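Local coordinates for carbonic anhydrase (Neosartorya fumigata, PDB 7COI), which probably catalyses the reversible hydration of carbon dioxide to hydrogencarbonate and a proton, using one zinc ion per subunit, at residues A[137-141]-A[157-161]; A[143-147]-A[226-230]; A[236-242]-A[279-285]. All coordinates share one frame; numbering follows the deposited sequence.

Interaction 1 (A[137-141]-A[157-161])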
loop_
_atom_site.group_PDB
_atom_site.type_symbol
_atom_site.label_atom_id
_atom_site.label_comp_id
_atom_site.label_asym_id
_atom_site.label_seq_id
_atom_site.Cartn_x
_atom_site.Cartn_y
_atom_site.Cartn_z
ATOM N N VAL A 137 19.805 -5.386 17.093
ATOM C CA VAL A 137 19.436 -4.851 15.755
ATOM C C VAL A 137 17.922 -5.001 15.512
ATOM O O VAL A 137 17.445 -6.130 15.255
ATOM C CB VAL A 137 20.234 -5.520 14.626
ATOM C CG1 VAL A 137 20.003 -4.803 13.303
ATOM C CG2 VAL A 137 21.732 -5.573 14.937
ATOM N N PHE A 138 17.235 -3.877 15.481
ATOM C CA PHE A 138 15.815 -3.796 15.052
ATOM C C PHE A 138 15.803 -3.925 13.535
ATOM O O PHE A 138 16.599 -3.236 12.870
ATOM C CB PHE A 138 15.187 -2.508 15.579
ATOM C CG PHE A 138 13.690 -2.491 15.516
ATOM C CD1 PHE A 138 12.947 -3.184 16.458
ATOM C CD2 PHE A 138 13.017 -1.724 14.588
ATOM C CE1 PHE A 138 11.565 -3.141 16.448
ATOM C CE2 PHE A 138 11.633 -1.662 14.584
ATOM C CZ PHE A 138 10.907 -2.383 15.507
ATOM N N THR A 139 15.013 -4.842 12.982
ATOM C CA THR A 139 15.238 -5.309 11.593
ATOM C C THR A 139 13.989 -5.247 10.703
ATOM O O THR A 139 12.934 -5.753 11.092
ATOM C CB THR A 139 15.788 -6.731 11.586
ATOM O OG1 THR A 139 17.005 -6.767 12.347
ATOM C CG2 THR A 139 16.046 -7.223 10.187
ATOM N N HIS A 140 14.157 -4.684 9.514
ATOM C CA HIS A 140 13.223 -4.799 8.375
ATOM C C HIS A 140 13.964 -5.398 7.189
ATOM O O HIS A 140 15.008 -4.859 6.761
ATOM C CB HIS A 140 12.642 -3.429 8.030
ATOM C CG HIS A 140 11.522 -3.452 7.045
ATOM N ND1 HIS A 140 10.394 -4.255 7.211
ATOM C CD2 HIS A 140 11.333 -2.745 5.900
ATOM C CE1 HIS A 140 9.559 -4.026 6.209
ATOM N NE2 HIS A 140 10.115 -3.124 5.381
ATOM N N ARG A 141 13.410 -6.442 6.611
ATOM C CA ARG A 141 13.972 -7.095 5.402
ATOM C C ARG A 141 12.844 -7.302 4.402
ATOM O O ARG A 141 11.755 -7.782 4.805
ATOM C CB ARG A 141 14.667 -8.411 5.767
ATOM C CG ARG A 141 15.996 -8.173 6.468
ATOM C CD ARG A 141 16.544 -9.405 7.092
ATOM N NE ARG A 141 17.006 -10.377 6.116
ATOM C CZ ARG A 141 17.447 -11.597 6.426
ATOM N NH1 ARG A 141 17.438 -12.018 7.678
ATOM N NH2 ARG A 141 17.874 -12.386 5.474
ATOM N N VAL A 157 7.981 0.540 10.514
ATOM C CA VAL A 157 9.256 0.118 11.135
ATOM C C VAL A 157 10.072 1.373 11.484
ATOM O O VAL A 157 10.631 1.440 12.608
ATOM C CB VAL A 157 10.033 -0.828 10.216
ATOM C CG1 VAL A 157 11.494 -0.935 10.655
ATOM C CG2 VAL A 157 9.342 -2.187 10.137
ATOM N N ILE A 158 10.193 2.297 10.533
ATOM C CA ILE A 158 11.064 3.498 10.715
ATOM C C ILE A 158 10.478 4.348 11.848
ATOM O O ILE A 158 11.258 4.770 12.718
ATOM C CB ILE A 158 11.198 4.258 9.392
ATOM C CG1 ILE A 158 12.018 3.419 8.413
ATOM C CG2 ILE A 158 11.744 5.664 9.633
ATOM C CD1 ILE A 158 11.916 3.794 6.979
ATOM N N GLU A 159 9.164 4.532 11.881
ATOM C CA GLU A 159 8.488 5.310 12.945
ATOM C C GLU A 159 8.791 4.667 14.300
ATOM O O GLU A 159 9.188 5.405 15.252
ATOM C CB GLU A 159 7.000 5.397 12.659
ATOM C CG GLU A 159 6.183 6.072 13.748
ATOM C CD GLU A 159 6.393 7.576 13.936
ATOM O OE1 GLU A 159 6.889 8.239 13.026
ATOM O OE2 GLU A 159 6.034 8.054 14.994
ATOM N N PHE A 160 8.621 3.346 14.408
ATOM C CA PHE A 160 8.798 2.639 15.699
ATOM C C PHE A 160 10.268 2.732 16.136
ATOM O O PHE A 160 10.535 3.113 17.292
ATOM C CB PHE A 160 8.323 1.201 15.603
ATOM C CG PHE A 160 8.138 0.558 16.948
ATOM C CD1 PHE A 160 9.207 0.005 17.625
ATOM C CD2 PHE A 160 6.874 0.457 17.497
ATOM C CE1 PHE A 160 9.034 -0.576 18.869
ATOM C CE2 PHE A 160 6.695 -0.133 18.747
ATOM C CZ PHE A 160 7.772 -0.657 19.418
ATOM N N ALA A 161 11.208 2.445 15.233
ATOM C CA ALA A 161 12.642 2.424 15.569
ATOM C C ALA A 161 13.089 3.842 15.985
ATOM O O ALA A 161 13.850 3.981 16.963
ATOM C CB ALA A 161 13.451 1.932 14.419
#

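Interaction 2 (A[143-147]-A[226-230])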
loop_
_atom_site.group_PDB
_atom_site.type_symbol
_atom_site.label_atom_id
_atom_site.label_comp_id
_atom_site.label_asym_id
_atom_site.label_seq_id
_atom_site.Cartn_x
_atom_site.Cartn_y
_atom_site.Cartn_z
ATOM N N ILE A 143 12.087 -7.363 -0.308
ATOM C CA ILE A 143 12.739 -7.670 -1.614
ATOM C C ILE A 143 13.623 -6.485 -2.052
ATOM O O ILE A 143 13.096 -5.379 -2.328
ATOM C CB ILE A 143 11.737 -8.053 -2.697
ATOM C CG1 ILE A 143 10.967 -9.322 -2.322
ATOM C CG2 ILE A 143 12.476 -8.217 -4.025
ATOM C CD1 ILE A 143 11.820 -10.551 -2.053
ATOM N N ALA A 144 14.934 -6.717 -2.099
ATOM C CA ALA A 144 15.956 -5.767 -2.594
ATOM C C ALA A 144 16.014 -4.501 -1.745
ATOM O O ALA A 144 16.473 -3.458 -2.259
ATOM C CB ALA A 144 15.661 -5.405 -4.030
ATOM N N ASN A 145 15.678 -4.583 -0.452
ATOM C CA ASN A 145 15.915 -3.460 0.500
ATOM C C ASN A 145 15.393 -2.165 -0.151
ATOM O O ASN A 145 16.046 -1.124 -0.018
ATOM C CB ASN A 145 17.393 -3.400 0.955
ATOM C CG ASN A 145 18.452 -3.435 -0.143
ATOM O OD1 ASN A 145 18.853 -4.503 -0.577
ATOM N ND2 ASN A 145 18.934 -2.266 -0.562
ATOM N N VAL A 146 14.191 -2.192 -0.734
ATOM C CA VAL A 146 13.600 -1.030 -1.456
ATOM C C VAL A 146 12.807 -0.192 -0.461
ATOM O O VAL A 146 12.022 -0.745 0.324
ATOM C CB VAL A 146 12.725 -1.479 -2.639
ATOM C CG1 VAL A 146 11.991 -0.315 -3.293
ATOM C CG2 VAL A 146 13.556 -2.203 -3.664
ATOM N N ILE A 147 13.029 1.118 -0.481
ATOM C CA ILE A 147 12.218 2.086 0.298
ATOM C C ILE A 147 11.266 2.788 -0.648
ATOM O O ILE A 147 11.685 3.747 -1.328
ATOM C CB ILE A 147 13.084 3.084 1.087
ATOM C CG1 ILE A 147 14.190 2.367 1.866
ATOM C CG2 ILE A 147 12.213 3.951 1.975
ATOM C CD1 ILE A 147 14.494 2.951 3.209
ATOM N N LEU A 226 23.137 2.183 -6.268
ATOM C CA LEU A 226 22.236 3.318 -6.584
ATOM C C LEU A 226 20.946 3.163 -5.768
ATOM O O LEU A 226 20.445 4.164 -5.252
ATOM C CB LEU A 226 21.957 3.357 -8.085
ATOM C CG LEU A 226 23.127 3.812 -8.964
ATOM C CD1 LEU A 226 22.758 3.538 -10.390
ATOM C CD2 LEU A 226 23.459 5.277 -8.721
ATOM N N ASN A 227 20.493 1.928 -5.573
ATOM C CA ASN A 227 19.261 1.629 -4.786
ATOM C C ASN A 227 19.481 1.971 -3.317
ATOM O O ASN A 227 18.561 2.555 -2.669
ATOM C CB ASN A 227 18.839 0.183 -5.011
ATOM C CG ASN A 227 17.561 -0.148 -4.282
ATOM O OD1 ASN A 227 16.599 0.612 -4.386
ATOM N ND2 ASN A 227 17.582 -1.244 -3.519
ATOM N N VAL A 228 20.647 1.626 -2.750
ATOM C CA VAL A 228 20.947 1.961 -1.334
ATOM C C VAL A 228 20.963 3.485 -1.223
ATOM O O VAL A 228 20.382 4.022 -0.292
ATOM C CB VAL A 228 22.274 1.328 -0.859
ATOM C CG1 VAL A 228 22.701 1.901 0.479
ATOM C CG2 VAL A 228 22.174 -0.205 -0.798
ATOM N N LYS A 229 21.606 4.175 -2.150
ATOM C CA LYS A 229 21.728 5.659 -2.033
ATOM C C LYS A 229 20.349 6.316 -2.144
ATOM O O LYS A 229 20.061 7.246 -1.401
ATOM C CB LYS A 229 22.716 6.153 -3.085
ATOM C CG LYS A 229 24.164 5.846 -2.754
ATOM C CD LYS A 229 25.084 6.036 -3.954
ATOM C CE LYS A 229 26.528 5.677 -3.669
ATOM N NZ LYS A 229 27.342 5.636 -4.906
ATOM N N GLU A 230 19.512 5.855 -3.061
ATOM C CA GLU A 230 18.140 6.363 -3.262
ATOM C C GLU A 230 17.315 6.052 -2.012
ATOM O O GLU A 230 16.503 6.924 -1.591
ATOM C CB GLU A 230 17.518 5.772 -4.532
ATOM C CG GLU A 230 16.259 6.517 -4.965
ATOM C CD GLU A 230 16.486 7.983 -5.346
ATOM O OE1 GLU A 230 17.654 8.322 -5.687
ATOM O OE2 GLU A 230 15.497 8.768 -5.296
HETATM O O HOH W 1 20.312 -2.373 -3.168
HETATM O O HOH W 2 17.268 1.071 -0.612
HETATM O O HOH W 3 14.960 2.078 -2.266
#

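Interaction 3 (A[236-242]-A[279-285])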
loop_
_atom_site.group_PDB
_atom_site.type_symbol
_atom_site.label_atom_id
_atom_site.label_comp_id
_atom_site.label_asym_id
_atom_site.label_seq_id
_atom_site.Cartn_x
_atom_site.Cartn_y
_atom_site.Cartn_z
ATOM N N THR A 236 15.439 9.875 4.520
ATOM C CA THR A 236 15.562 11.241 5.075
ATOM C C THR A 236 14.408 12.151 4.641
ATOM O O THR A 236 14.273 13.204 5.268
ATOM C CB THR A 236 16.934 11.845 4.748
ATOM O OG1 THR A 236 17.128 11.903 3.340
ATOM C CG2 THR A 236 18.067 11.055 5.360
ATOM N N GLN A 237 13.585 11.759 3.667
ATOM C CA GLN A 237 12.351 12.489 3.254
ATOM C C GLN A 237 11.191 12.081 4.156
ATOM O O GLN A 237 10.098 11.782 3.656
ATOM C CB GLN A 237 12.053 12.262 1.782
ATOM C CG GLN A 237 13.098 12.914 0.887
ATOM C CD GLN A 237 12.880 12.656 -0.585
ATOM O OE1 GLN A 237 12.450 11.582 -0.984
ATOM N NE2 GLN A 237 13.205 13.639 -1.416
ATOM N N LYS A 238 11.474 11.983 5.442
ATOM C CA LYS A 238 10.512 11.601 6.486
ATOM C C LYS A 238 10.790 12.520 7.660
ATOM O O LYS A 238 11.949 12.537 8.135
ATOM C CB LYS A 238 10.689 10.147 6.891
ATOM C CG LYS A 238 10.410 9.156 5.773
ATOM C CD LYS A 238 10.504 7.710 6.237
ATOM C CE LYS A 238 10.466 6.747 5.058
ATOM N NZ LYS A 238 9.200 6.881 4.303
ATOM N N SER A 239 9.772 13.215 8.129
ATOM C CA SER A 239 9.938 14.180 9.244
ATOM C C SER A 239 10.531 13.470 10.468
ATOM O O SER A 239 11.422 14.068 11.140
ATOM C CB SER A 239 8.654 14.870 9.578
ATOM O OG SER A 239 8.936 15.972 10.435
ATOM N N VAL A 240 10.114 12.225 10.745
ATOM C CA VAL A 240 10.561 11.536 11.991
ATOM C C VAL A 240 12.085 11.370 11.953
ATOM O O VAL A 240 12.752 11.535 13.038
ATOM C CB VAL A 240 9.815 10.214 12.254
ATOM C CG1 VAL A 240 10.105 9.151 11.200
ATOM C CG2 VAL A 240 10.128 9.666 13.630
ATOM N N VAL A 241 12.638 11.056 10.790
ATOM C CA VAL A 241 14.100 10.887 10.624
ATOM C C VAL A 241 14.790 12.255 10.713
ATOM O O VAL A 241 15.807 12.360 11.443
ATOM C CB VAL A 241 14.420 10.168 9.306
ATOM C CG1 VAL A 241 15.912 10.102 9.035
ATOM C CG2 VAL A 241 13.802 8.770 9.312
ATOM N N LEU A 242 14.318 13.246 9.965
ATOM C CA LEU A 242 14.963 14.598 9.976
ATOM C C LEU A 242 14.978 15.153 11.406
ATOM O O LEU A 242 16.028 15.714 11.805
ATOM C CB LEU A 242 14.224 15.539 9.026
ATOM C CG LEU A 242 14.365 15.187 7.554
ATOM C CD1 LEU A 242 13.320 15.901 6.723
ATOM C CD2 LEU A 242 15.761 15.482 7.054
ATOM N N ARG A 279 15.658 19.654 2.023
ATOM C CA ARG A 279 14.832 18.502 2.492
ATOM C C ARG A 279 14.141 18.884 3.798
ATOM O O ARG A 279 12.954 18.651 3.946
ATOM C CB ARG A 279 15.703 17.259 2.657
ATOM C CG ARG A 279 14.899 15.984 2.868
ATOM C CD ARG A 279 15.665 14.744 2.477
ATOM N NE ARG A 279 16.161 14.880 1.127
ATOM C CZ ARG A 279 17.341 14.455 0.684
ATOM N NH1 ARG A 279 18.154 13.743 1.442
ATOM N NH2 ARG A 279 17.705 14.722 -0.552
ATOM N N LEU A 280 14.875 19.504 4.724
ATOM C CA LEU A 280 14.324 20.006 6.015
ATOM C C LEU A 280 13.135 20.928 5.725
ATOM O O LEU A 280 12.039 20.738 6.306
ATOM C CB LEU A 280 15.443 20.786 6.721
ATOM C CG LEU A 280 15.825 20.508 8.171
ATOM C CD1 LEU A 280 15.376 19.143 8.708
ATOM C CD2 LEU A 280 17.336 20.702 8.317
ATOM N N THR A 281 13.346 21.924 4.854
ATOM C CA THR A 281 12.316 22.929 4.503
ATOM C C THR A 281 11.091 22.205 3.941
ATOM O O THR A 281 9.970 22.593 4.290
ATOM C CB THR A 281 12.857 23.913 3.464
ATOM O OG1 THR A 281 14.013 24.517 4.056
ATOM C CG2 THR A 281 11.814 24.922 3.032
ATOM N N SER A 282 11.325 21.196 3.098
ATOM C CA SER A 282 10.281 20.542 2.268
ATOM C C SER A 282 9.537 19.468 3.066
ATOM O O SER A 282 8.379 19.210 2.705
ATOM C CB SER A 282 10.868 19.950 1.030
ATOM O OG SER A 282 11.418 20.954 0.198
ATOM N N PHE A 283 10.155 18.880 4.107
ATOM C CA PHE A 283 9.609 17.670 4.772
ATOM C C PHE A 283 9.338 17.818 6.263
ATOM O O PHE A 283 8.478 17.021 6.759
ATOM C CB PHE A 283 10.515 16.473 4.505
ATOM C CG PHE A 283 10.319 15.896 3.130
ATOM C CD1 PHE A 283 9.317 14.970 2.873
ATOM C CD2 PHE A 283 11.126 16.299 2.075
ATOM C CE1 PHE A 283 9.136 14.466 1.595
ATOM C CE2 PHE A 283 10.939 15.803 0.797
ATOM C CZ PHE A 283 9.940 14.900 0.556
ATOM N N LYS A 284 10.001 18.729 6.991
ATOM C CA LYS A 284 9.769 18.795 8.462
ATOM C C LYS A 284 8.342 19.311 8.732
ATOM O O LYS A 284 7.976 20.320 8.095
ATOM C CB LYS A 284 10.840 19.650 9.144
ATOM C CG LYS A 284 11.013 19.396 10.636
ATOM C CD LYS A 284 12.316 19.983 11.210
ATOM C CE LYS A 284 12.600 21.386 10.695
ATOM N NZ LYS A 284 13.424 22.195 11.624
ATOM N N THR A 285 7.536 18.656 9.595
ATOM C CA THR A 285 6.127 19.056 9.891
ATOM C C THR A 285 5.931 19.395 11.374
ATOM O O THR A 285 6.510 18.620 12.143
ATOM C CB THR A 285 5.132 17.970 9.456
ATOM O OG1 THR A 285 5.482 16.727 10.056
ATOM C CG2 THR A 285 5.102 17.783 7.952
#

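Interaction 1 (A[137-141]-A[157-161])
V157 meets the strand with both of its methyls, each set to a different neighbour. CG1, anti to the backbone N (chi1 163°), drops between H140 and F138, lying 3.8 Å from CB of H140 and 4.0 Å from CE2 of F138. CG2, beside the backbone N, approaches the imidazole obliquely, 3.7 Å from ND1 of H140. That nitrogen has its polar partner elsewhere: it is hydrogen-bonded to the backbone O of R141 of the second subunit, and the reciprocal bond runs from the second subunit's H140 to O of R141. CB and the ND1 side of the ring thus pack against V157, while the same ND1 bonds across the subunit interface. The carbonyl of V157 lies at the rim of the F138 ring, near its plane, O being 3.8 Å from CE2, although its bonding partner is N of A161, one helical turn on. Helix 152-164 packs on the mostly parallel sheet of the beta-class carbonic anhydrase fold, in the beta-alpha-beta crossover from strand 137-142 to strand 169-175. It runs back along 137-142, the outermost strand of this chain's sheet, which meets the second subunit through T139; the short axes are antiparallel (173°) and 9.6 Å apart. Alternation along the strand sends F138 and H140 to the helix and T139 to the other side. F160, three residues on, brings CD1 to within 3.6 Å of CZ of F138. The two rings are nearly parallel, their planes 13° apart, but slid so far past each other that they scarcely overlap, with centroids 5.6 Å apart. A161 closes the row, its CB 3.7 Å from CD2 of F138. L115 of strand 114-119 touches F138, V157 and A161.

Interaction 2 (A[143-147]-A[226-230])
A144 offers its backbone O to ND2 of N227 at 2.8 Å, the one direct hydrogen bond between loop and helix, and a weak one, since the N-H...O angle is 122°. N227 reaches over because its CG stands anti to the backbone N (chi1 -177°). N145 brings its own amide in obliquely, the two amide planes 41° apart. Its ND2 lies 3.4 Å from ND2 of N227; both are donors, and water 1 accepts from each of them. The same ND2 rests 3.8 Å from CG2 of V228. Water 2 donates to the backbone O atoms of N145 and N227, 2.6 Å from the first. V146 adds a loose van der Waals contact, its CG2 4.1 Å from ND2 of N227, and I147 gives its N-H to water 3, which in turn donates to OD1 of N227. The loop follows strand 137-142 and skirts the zinc site: the side chain of A144 touches C178 and that of N145 touches C119, both zinc ligands. L200 of helix 193-206 packs on A144, V146 and N227. Both ends of the N227 amide are engaged, which probably settles which is oxygen and which nitrogen, and three bridging waters carry most of the polar linkage between the helix and this wall of the metal site.

Interaction 3 (A[236-242]-A[279-285])
F283 and Q237 form the central contact: CB of Q237 stands over one face of the ring, 3.7 Å from its centroid and 15° off the normal, a CH-pi contact. The rest of the glutamine runs on extended across the ring, its amide plane turned 32° from it. L242 packs beside them, CD1 being 3.6 Å from CB of F283, while its CB lies 3.8 Å from CD1 of L280; the two leucines slide past each other in opposite directions. Two hydrogen bonds flank this apolar patch. R279 NH1 donates to OG1 of T236 at 2.8 Å, with the hydroxyl tilted from the guanidinium plane; a bend of the arginine chain at chi3 turns the group there. At the other end N of T285 donates to OG of S239 at 3.1 Å and 161°, just after helix 273-283 ends. Both segments take in a helix end: T236 ends helix 216-236, Q237 is the first residue beyond it, and K238 is the N-cap of helix 239-248.

Further out, E271 forms a salt bridge with NH1 of R279, and E243 bonds OG of S239. The hydroxyl hydrogen of T236 is directed to the carbonyls of L232 and K233, as alternatives or a shared bond, leaving the oxygen to accept from R279. Q237 bonds through OE1 to Q202, and through NE2 to E205, of the third subunit. R279, paired with E271 and through NE with E205 of the third subunit, probably stays charged and ties the C-terminal helix to both T236 and the neighbouring subunit.

In the fold
Along the chain the segments of interactions 1 and 2 alternate: strand 137-142 leads directly into loop 143-147, then come helix 152-164 and, much later, helix 216-236. Interaction 3 follows both, joining the turn between helices 216-236 and 239-248 to the C-terminal helix 273-283. The centres of interactions 1 and 2 are about 15 Å apart. Interaction 3 is centred about 18 Å from interaction 1 and touches it, I158 and E159 packing on K238, V240 and V241, whereas interactions 2 and 3 are connected through helix 216-236. Helices 152-164, 216-236, 239-248 and 273-283 thus connect the strand at the second-subunit interface, the zinc-site loop and the surface facing the third subunit.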